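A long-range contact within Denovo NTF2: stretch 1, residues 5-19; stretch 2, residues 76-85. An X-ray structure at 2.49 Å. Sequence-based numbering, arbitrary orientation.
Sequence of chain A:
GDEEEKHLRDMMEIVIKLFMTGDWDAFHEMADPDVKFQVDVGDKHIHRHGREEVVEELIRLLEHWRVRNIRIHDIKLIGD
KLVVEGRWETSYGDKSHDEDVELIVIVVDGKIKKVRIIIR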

ATOM      1  N   GLU A   5      -9.943  13.733  -5.117  1.00 54.16           N
ATOM      2  CA  GLU A   5     -10.081  12.646  -6.081  1.00 48.17           C
ATOM      3  C   GLU A   5      -8.717  12.097  -6.482  1.00 45.71           C
ATOM      4  O   GLU A   5      -8.506  10.879  -6.506  1.00 44.79           O
ATOM      5  CB  GLU A   5     -10.848  13.134  -7.309  1.00 54.99           C
ATOM      6  CG  GLU A   5     -10.950  12.112  -8.429  1.00 51.35           C
ATOM      7  CD  GLU A   5     -11.697  10.863  -8.009  1.00 73.17           C
ATOM      8  OE1 GLU A   5     -11.442   9.791  -8.596  1.00 71.40           O
ATOM      9  OE2 GLU A   5     -12.537  10.952  -7.088  1.00 77.31           O
ATOM     10  N   LYS A   6      -7.775  12.990  -6.793  1.00 46.83           N
ATOM     11  CA  LYS A   6      -6.419  12.563  -7.124  1.00 49.59           C
ATOM     12  C   LYS A   6      -5.791  11.785  -5.975  1.00 48.04           C
ATOM     13  O   LYS A   6      -5.077  10.799  -6.199  1.00 44.50           O
ATOM     14  CB  LYS A   6      -5.569  13.784  -7.485  1.00 43.95           C
ATOM     15  CG  LYS A   6      -4.071  13.535  -7.509  1.00 54.25           C
ATOM     16  CD  LYS A   6      -3.683  12.516  -8.564  1.00 53.54           C
ATOM     17  CE  LYS A   6      -2.186  12.288  -8.561  1.00 51.36           C
ATOM     18  NZ  LYS A   6      -1.674  12.049  -7.184  1.00 53.60           N
ATOM     19  N   HIS A   7      -6.060  12.200  -4.736  0.76 40.91           N
ATOM     20  CA  HIS A   7      -5.479  11.512  -3.590  0.76 47.94           C
ATOM     21  C   HIS A   7      -6.128  10.151  -3.375  0.76 44.81           C
ATOM     22  O   HIS A   7      -5.448   9.185  -3.006  0.76 34.62           O
ATOM     23  CB  HIS A   7      -5.609  12.374  -2.340  0.76 43.81           C
ATOM     24  CG  HIS A   7      -4.427  12.284  -1.430  0.76 56.89           C
ATOM     25  ND1 HIS A   7      -3.137  12.491  -1.871  0.76 55.45           N
ATOM     26  CD2 HIS A   7      -4.333  12.004  -0.110  0.76 71.56           C
ATOM     27  CE1 HIS A   7      -2.300  12.346  -0.860  0.76 66.26           C
ATOM     28  NE2 HIS A   7      -3.000  12.052   0.220  0.76 74.68           N
ATOM     29  N   LEU A   8      -7.443  10.057  -3.587  1.00 38.74           N
ATOM     30  CA  LEU A   8      -8.112   8.761  -3.533  1.00 43.30           C
ATOM     31  C   LEU A   8      -7.529   7.804  -4.562  1.00 45.32           C
ATOM     32  O   LEU A   8      -7.387   6.604  -4.297  1.00 47.43           O
ATOM     33  CB  LEU A   8      -9.612   8.932  -3.767  1.00 40.76           C
ATOM     34  CG  LEU A   8     -10.551   9.075  -2.568  1.00 41.63           C
ATOM     35  CD1 LEU A   8     -10.186  10.273  -1.711  1.00 45.62           C
ATOM     36  CD2 LEU A   8     -11.979   9.188  -3.062  1.00 40.22           C
ATOM     37  N   ARG A   9      -7.189   8.319  -5.744  1.00 48.17           N
ATOM     38  CA  ARG A   9      -6.606   7.478  -6.781  1.00 41.11           C
ATOM     39  C   ARG A   9      -5.207   7.014  -6.395  1.00 46.53           C
ATOM     40  O   ARG A   9      -4.857   5.848  -6.605  1.00 46.88           O
ATOM     41  CB  ARG A   9      -6.586   8.232  -8.110  1.00 50.15           C
ATOM     42  CG  ARG A   9      -7.922   8.228  -8.839  1.00 42.26           C
ATOM     43  CD  ARG A   9      -8.310   9.613  -9.336  1.00 55.86           C
ATOM     44  NE  ARG A   9      -7.159  10.405  -9.759  1.00 59.72           N
ATOM     45  CZ  ARG A   9      -7.249  11.593 -10.348  1.00 68.84           C
ATOM     46  NH1 ARG A   9      -8.440  12.125 -10.590  1.00 65.81           N
ATOM     47  NH2 ARG A   9      -6.151  12.248 -10.698  1.00 68.84           N
ATOM     48  N   ASP A  10      -4.399   7.910  -5.821  1.00 37.93           N
ATOM     49  CA  ASP A  10      -3.054   7.535  -5.393  1.00 50.31           C
ATOM     50  C   ASP A  10      -3.092   6.385  -4.394  1.00 50.90           C
ATOM     51  O   ASP A  10      -2.356   5.402  -4.533  1.00 48.75           O
ATOM     52  CB  ASP A  10      -2.338   8.747  -4.793  1.00 52.74           C
ATOM     53  CG  ASP A  10      -1.252   9.297  -5.702  1.00 54.18           C
ATOM     54  OD1 ASP A  10      -0.602   8.498  -6.407  1.00 61.88           O
ATOM     55  OD2 ASP A  10      -1.043  10.528  -5.707  1.00 50.46           O
ATOM     56  N   MET A  11      -3.959   6.486  -3.381  1.00 45.91           N
ATOM     57  CA  MET A  11      -4.051   5.440  -2.366  1.00 50.90           C
ATOM     58  C   MET A  11      -4.458   4.103  -2.975  1.00 45.04           C
ATOM     59  O   MET A  11      -3.913   3.056  -2.608  1.00 49.40           O
ATOM     60  CB  MET A  11      -5.040   5.850  -1.275  1.00 46.98           C
ATOM     61  CG  MET A  11      -4.486   6.837  -0.268  1.00 67.89           C
ATOM     62  SD  MET A  11      -3.234   6.094   0.796  1.00 85.43           S
ATOM     63  CE  MET A  11      -4.186   4.794   1.580  1.00 69.88           C
ATOM     64  N   MET A  12      -5.417   4.117  -3.903  1.00 43.86           N
ATOM     65  CA  MET A  12      -5.833   2.877  -4.550  1.00 50.54           C
ATOM     66  C   MET A  12      -4.699   2.251  -5.352  1.00 55.92           C
ATOM     67  O   MET A  12      -4.643   1.024  -5.494  1.00 56.19           O
ATOM     68  CB  MET A  12      -7.047   3.126  -5.445  1.00 44.02           C
ATOM     69  CG  MET A  12      -8.372   3.151  -4.698  1.00 50.03           C
ATOM     70  SD  MET A  12      -9.790   3.491  -5.758  1.00 61.55           S
ATOM     71  CE  MET A  12      -9.580   2.242  -7.025  1.00 66.58           C
ATOM     72  N   GLU A  13      -3.788   3.070  -5.885  1.00 50.84           N
ATOM     73  CA  GLU A  13      -2.622   2.517  -6.565  1.00 46.90           C
ATOM     74  C   GLU A  13      -1.702   1.814  -5.575  1.00 45.51           C
ATOM     75  O   GLU A  13      -1.230   0.702  -5.834  1.00 44.42           O
ATOM     76  CB  GLU A  13      -1.862   3.618  -7.309  1.00 49.29           C
ATOM     77  CG  GLU A  13      -2.699   4.471  -8.249  1.00 56.62           C
ATOM     78  CD  GLU A  13      -3.079   3.765  -9.535  1.00 56.25           C
ATOM     79  OE1 GLU A  13      -2.741   2.573  -9.694  1.00 72.81           O
ATOM     80  OE2 GLU A  13      -3.713   4.410 -10.396  1.00 59.53           O
ATOM     81  N   ILE A  14      -1.450   2.444  -4.425  1.00 40.61           N
ATOM     82  CA  ILE A  14      -0.503   1.893  -3.458  1.00 47.56           C
ATOM     83  C   ILE A  14      -0.977   0.537  -2.954  1.00 48.16           C
ATOM     84  O   ILE A  14      -0.187  -0.408  -2.834  1.00 53.11           O
ATOM     85  CB  ILE A  14      -0.289   2.874  -2.290  1.00 49.00           C
ATOM     86  CG1 ILE A  14      -0.060   4.293  -2.807  1.00 35.80           C
ATOM     87  CG2 ILE A  14       0.876   2.425  -1.424  1.00 47.65           C
ATOM     88  CD1 ILE A  14       1.042   4.413  -3.819  1.00 48.03           C
ATOM     89  N   VAL A  15      -2.270   0.420  -2.648  1.00 46.07           N
ATOM     90  CA  VAL A  15      -2.774  -0.815  -2.060  1.00 56.46           C
ATOM     91  C   VAL A  15      -2.746  -1.954  -3.073  1.00 55.47           C
ATOM     92  O   VAL A  15      -2.509  -3.110  -2.704  1.00 58.34           O
ATOM     93  CB  VAL A  15      -4.186  -0.597  -1.478  1.00 52.15           C
ATOM     94  CG1 VAL A  15      -4.158   0.484  -0.399  1.00 42.84           C
ATOM     95  CG2 VAL A  15      -5.172  -0.228  -2.574  1.00 60.20           C
ATOM     96  N   ILE A  16      -2.962  -1.659  -4.357  1.00 43.44           N
ATOM     97  CA  ILE A  16      -2.976  -2.725  -5.356  1.00 46.31           C
ATOM     98  C   ILE A  16      -1.564  -3.228  -5.619  1.00 48.60           C
ATOM     99  O   ILE A  16      -1.324  -4.440  -5.681  1.00 50.48           O
ATOM    100  CB  ILE A  16      -3.657  -2.253  -6.654  1.00 46.21           C
ATOM    101  CG1 ILE A  16      -5.163  -2.097  -6.442  1.00 54.67           C
ATOM    102  CG2 ILE A  16      -3.373  -3.230  -7.788  1.00 57.92           C
ATOM    103  CD1 ILE A  16      -5.996  -2.300  -7.703  1.00 51.29           C
ATOM    104  N   LYS A  17      -0.607  -2.311  -5.764  1.00 52.72           N
ATOM    105  CA  LYS A  17       0.755  -2.700  -6.112  1.00 50.37           C
ATOM    106  C   LYS A  17       1.489  -3.311  -4.925  1.00 49.40           C
ATOM    107  O   LYS A  17       2.040  -4.412  -5.029  1.00 50.96           O
ATOM    108  CB  LYS A  17       1.532  -1.490  -6.637  1.00 48.32           C
ATOM    109  CG  LYS A  17       0.790  -0.665  -7.664  1.00 47.70           C
ATOM    110  CD  LYS A  17       0.428  -1.483  -8.882  1.00 54.99           C
ATOM    111  CE  LYS A  17       1.660  -1.848  -9.673  1.00 59.71           C
ATOM    112  NZ  LYS A  17       2.490  -0.648  -9.953  1.00 72.98           N
ATOM    113  N   LEU A  18       1.504  -2.612  -3.791  1.00 46.64           N
ATOM    114  CA  LEU A  18       2.406  -2.933  -2.692  1.00 54.88           C
ATOM    115  C   LEU A  18       1.695  -3.497  -1.467  1.00 47.94           C
ATOM    116  O   LEU A  18       2.325  -3.645  -0.415  1.00 66.00           O
ATOM    117  CB  LEU A  18       3.208  -1.689  -2.307  1.00 41.44           C
ATOM    118  CG  LEU A  18       3.924  -0.996  -3.471  1.00 49.93           C
ATOM    119  CD1 LEU A  18       3.609   0.492  -3.489  1.00 45.79           C
ATOM    120  CD2 LEU A  18       5.427  -1.224  -3.410  1.00 47.55           C
ATOM    121  N   PHE A  19       0.406  -3.819  -1.574  1.00 59.86           N
ATOM    122  CA  PHE A  19      -0.334  -4.399  -0.456  1.00 62.19           C
ATOM    123  C   PHE A  19      -1.136  -5.605  -0.920  1.00 68.56           C
ATOM    124  O   PHE A  19      -0.735  -6.750  -0.681  1.00 71.21           O
ATOM    125  CB  PHE A  19      -1.260  -3.357   0.177  1.00 65.14           C
ATOM    126  CG  PHE A  19      -2.105  -3.885   1.310  1.00 59.21           C
ATOM    127  CD1 PHE A  19      -3.304  -3.272   1.630  1.00 52.45           C
ATOM    128  CD2 PHE A  19      -1.694  -4.971   2.069  1.00 64.37           C
ATOM    129  CE1 PHE A  19      -4.086  -3.740   2.665  1.00 45.97           C
ATOM    130  CE2 PHE A  19      -2.475  -5.446   3.105  1.00 71.75           C
ATOM    131  CZ  PHE A  19      -3.671  -4.827   3.403  1.00 62.27           C
ATOM    132  N   LYS A  76       7.574   7.641   0.378  1.00 40.11           N
ATOM    133  CA  LYS A  76       7.294   9.068   0.421  1.00 50.78           C
ATOM    134  C   LYS A  76       6.261   9.402  -0.644  1.00 48.20           C
ATOM    135  O   LYS A  76       6.373   8.947  -1.786  1.00 43.87           O
ATOM    136  CB  LYS A  76       8.567   9.892   0.208  1.00 40.02           C
ATOM    137  CG  LYS A  76       9.513   9.881   1.397  1.00 57.13           C
ATOM    138  CD  LYS A  76       8.883  10.572   2.597  1.00 58.35           C
ATOM    139  CE  LYS A  76       9.764  10.460   3.827  1.00 66.53           C
ATOM    140  NZ  LYS A  76       9.915   9.046   4.263  1.00 62.81           N
ATOM    141  N   LEU A  77       5.260  10.191  -0.267  1.00 42.52           N
ATOM    142  CA  LEU A  77       4.215  10.639  -1.181  1.00 42.13           C
ATOM    143  C   LEU A  77       4.442  12.119  -1.464  1.00 41.55           C
ATOM    144  O   LEU A  77       4.269  12.961  -0.578  1.00 50.51           O
ATOM    145  CB  LEU A  77       2.828  10.395  -0.589  1.00 44.87           C
ATOM    146  CG  LEU A  77       1.850   9.627  -1.480  1.00 54.34           C
ATOM    147  CD1 LEU A  77       2.453   8.296  -1.897  1.00 54.64           C
ATOM    148  CD2 LEU A  77       0.525   9.419  -0.762  1.00 55.31           C
ATOM    149  N   ILE A  78       4.836  12.430  -2.696  1.00 38.94           N
ATOM    150  CA  ILE A  78       5.166  13.798  -3.077  1.00 31.76           C
ATOM    151  C   ILE A  78       4.228  14.241  -4.189  1.00 43.09           C
ATOM    152  O   ILE A  78       4.562  14.141  -5.375  1.00 43.45           O
ATOM    153  CB  ILE A  78       6.635  13.915  -3.516  1.00 41.11           C
ATOM    154  CG1 ILE A  78       7.542  13.162  -2.542  1.00 45.70           C
ATOM    155  CG2 ILE A  78       7.047  15.377  -3.606  1.00 46.54           C
ATOM    156  CD1 ILE A  78       8.976  13.058  -3.001  1.00 48.11           C
ATOM    157  N   GLY A  79       3.048  14.725  -3.816  1.00 47.62           N
ATOM    158  CA  GLY A  79       2.068  15.149  -4.794  1.00 31.73           C
ATOM    159  C   GLY A  79       1.517  13.997  -5.609  1.00 46.47           C
ATOM    160  O   GLY A  79       0.684  13.227  -5.124  1.00 51.50           O
ATOM    161  N   ASP A  80       1.982  13.870  -6.854  1.00 43.54           N
ATOM    162  CA  ASP A  80       1.524  12.827  -7.762  1.00 42.34           C
ATOM    163  C   ASP A  80       2.570  11.738  -7.966  1.00 36.97           C
ATOM    164  O   ASP A  80       2.460  10.943  -8.905  1.00 42.26           O
ATOM    165  CB  ASP A  80       1.128  13.436  -9.109  1.00 48.73           C
ATOM    166  CG  ASP A  80       2.297  14.092  -9.821  1.00 51.06           C
ATOM    167  OD1 ASP A  80       3.279  14.462  -9.144  1.00 57.60           O
ATOM    168  OD2 ASP A  80       2.232  14.244 -11.060  1.00 55.99           O
ATOM    169  N   LYS A  81       3.581  11.682  -7.103  1.00 37.21           N
ATOM    170  CA  LYS A  81       4.698  10.761  -7.253  1.00 40.87           C
ATOM    171  C   LYS A  81       4.785   9.853  -6.037  1.00 33.69           C
ATOM    172  O   LYS A  81       4.751  10.328  -4.897  1.00 35.69           O
ATOM    173  CB  LYS A  81       6.016  11.520  -7.433  1.00 39.27           C
ATOM    174  CG  LYS A  81       7.248  10.630  -7.477  1.00 38.26           C
ATOM    175  CD  LYS A  81       8.526  11.457  -7.476  1.00 47.82           C
ATOM    176  CE  LYS A  81       8.572  12.413  -8.660  1.00 52.52           C
ATOM    177  NZ  LYS A  81       9.779  13.288  -8.630  1.00 51.43           N
ATOM    178  N   LEU A  82       4.898   8.553  -6.284  1.00 31.21           N
ATOM    179  CA  LEU A  82       5.174   7.574  -5.244  1.00 30.88           C
ATOM    180  C   LEU A  82       6.645   7.187  -5.307  1.00 41.05           C
ATOM    181  O   LEU A  82       7.160   6.873  -6.385  1.00 42.29           O
ATOM    182  CB  LEU A  82       4.301   6.332  -5.414  1.00 41.14           C
ATOM    183  CG  LEU A  82       4.788   5.111  -4.630  1.00 50.31           C
ATOM    184  CD1 LEU A  82       4.440   5.242  -3.154  1.00 56.40           C
ATOM    185  CD2 LEU A  82       4.247   3.814  -5.219  1.00 46.72           C
ATOM    186  N   VAL A  83       7.319   7.217  -4.161  1.00 37.30           N
ATOM    187  CA  VAL A  83       8.719   6.821  -4.064  1.00 39.57           C
ATOM    188  C   VAL A  83       8.816   5.707  -3.032  1.00 39.58           C
ATOM    189  O   VAL A  83       8.464   5.905  -1.862  1.00 40.65           O
ATOM    190  CB  VAL A  83       9.631   7.999  -3.689  1.00 42.71           C
ATOM    191  CG1 VAL A  83      11.078   7.541  -3.625  1.00 37.87           C
ATOM    192  CG2 VAL A  83       9.475   9.130  -4.693  1.00 35.37           C
ATOM    193  N   VAL A  84       9.292   4.542  -3.463  1.00 37.19           N
ATOM    194  CA  VAL A  84       9.397   3.361  -2.614  1.00 34.65           C
ATOM    195  C   VAL A  84      10.841   2.884  -2.620  1.00 41.18           C
ATOM    196  O   VAL A  84      11.455   2.757  -3.686  1.00 36.49           O
ATOM    197  CB  VAL A  84       8.458   2.234  -3.084  1.00 33.98           C
ATOM    198  CG1 VAL A  84       8.671   0.982  -2.248  1.00 30.36           C
ATOM    199  CG2 VAL A  84       7.011   2.682  -3.016  1.00 41.29           C
ATOM    200  N   GLU A  85      11.380   2.628  -1.432  1.00 47.65           N
ATOM    201  CA  GLU A  85      12.642   1.920  -1.263  1.00 42.41           C
ATOM    202  C   GLU A  85      12.356   0.631  -0.511  1.00 42.02           C
ATOM    203  O   GLU A  85      11.750   0.664   0.566  1.00 54.20           O
ATOM    204  CB  GLU A  85      13.663   2.771  -0.500  1.00 43.38           C
ATOM    205  CG  GLU A  85      13.810   4.191  -1.014  1.00 57.96           C
ATOM    206  CD  GLU A  85      14.887   4.960  -0.276  1.00 64.63           C
ATOM    207  OE1 GLU A  85      16.059   4.910  -0.708  1.00 66.85           O
ATOM    208  OE2 GLU A  85      14.565   5.604   0.745  1.00 80.13           O
TER

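The most unusual feature of this contact is its polar corner, where Lys-6 and Asp-10 of the helix meet the turn of a β-hairpin. Lys-6 NZ and Asp-10 OD2 are modelled 2.2 Å apart. The opposite charges make this a salt bridge within the helix, one turn apart, but the distance is too short to be real. The exact places of both atoms are therefore uncertain, and the finer geometry around them should be read with caution.

The hairpin reaches this corner through a type II' turn from Ile-78 to Lys-81. Gly-79 has a phi of 67° and a psi of -104°. A positive phi by itself favours glycine. Two backbone hydrogen bonds close the hairpin end, Ile-78 N to Lys-81 O at 3.0 Å and Lys-81 N to Ile-78 O at 3.2 Å.

The carbonyl of Gly-79 faces the helix. Lys-6 NZ donates a weak hydrogen bond to Gly-79 O at 3.3 Å, the one hydrogen bond between the two stretches. Asp-10 OD2 also lies 3.3 Å from Gly-79 O. Both of these atoms are acceptors, so this approach is not a hydrogen bond. Lys-6 NZ, as modelled, lies near both oxygens, but its place is not sure enough to build on. The lysine chain also packs on the turn, with Lys-6 CE 3.5 Å from Asp-80 CB. The carboxylate of Asp-80 leads away from the helix.

Beyond the turn the contact is apolar. The helix and strand 81-85 run in broadly the same direction, with an angle of 30° between them. Their axes come no closer than 10.2 Å, which leaves room for a layer of side chains. Ile-14 and Leu-18 are four residues apart and point toward the strand. Leu-82 and Val-84 point toward the helix, while Val-83 between them points away. The closest apolar pair is Ile-14 CD1 and Leu-82 CD2, at 3.5 Å. Leu-18 CD1 touches both strand residues, at 3.8 Å from Leu-82 CD2 and 4.1 Å from Val-84 CG2. The CA spacing widens along the register, from 7.4 Å between Asp-10 CA and Asp-80 CA to 9.4 Å between Leu-18 CA and Val-84 CA.

The first strand of the hairpin adds Leu-77, which points toward the helix. Leu-77 CD2 lies 4.1 Å from His-7 CE1 and approaches the ring obliquely. The His-7 CA-to-CB bond points sideways, but its ring comes nearer to the hairpin. In all, the two stretches bury 413 Å², counting both sides.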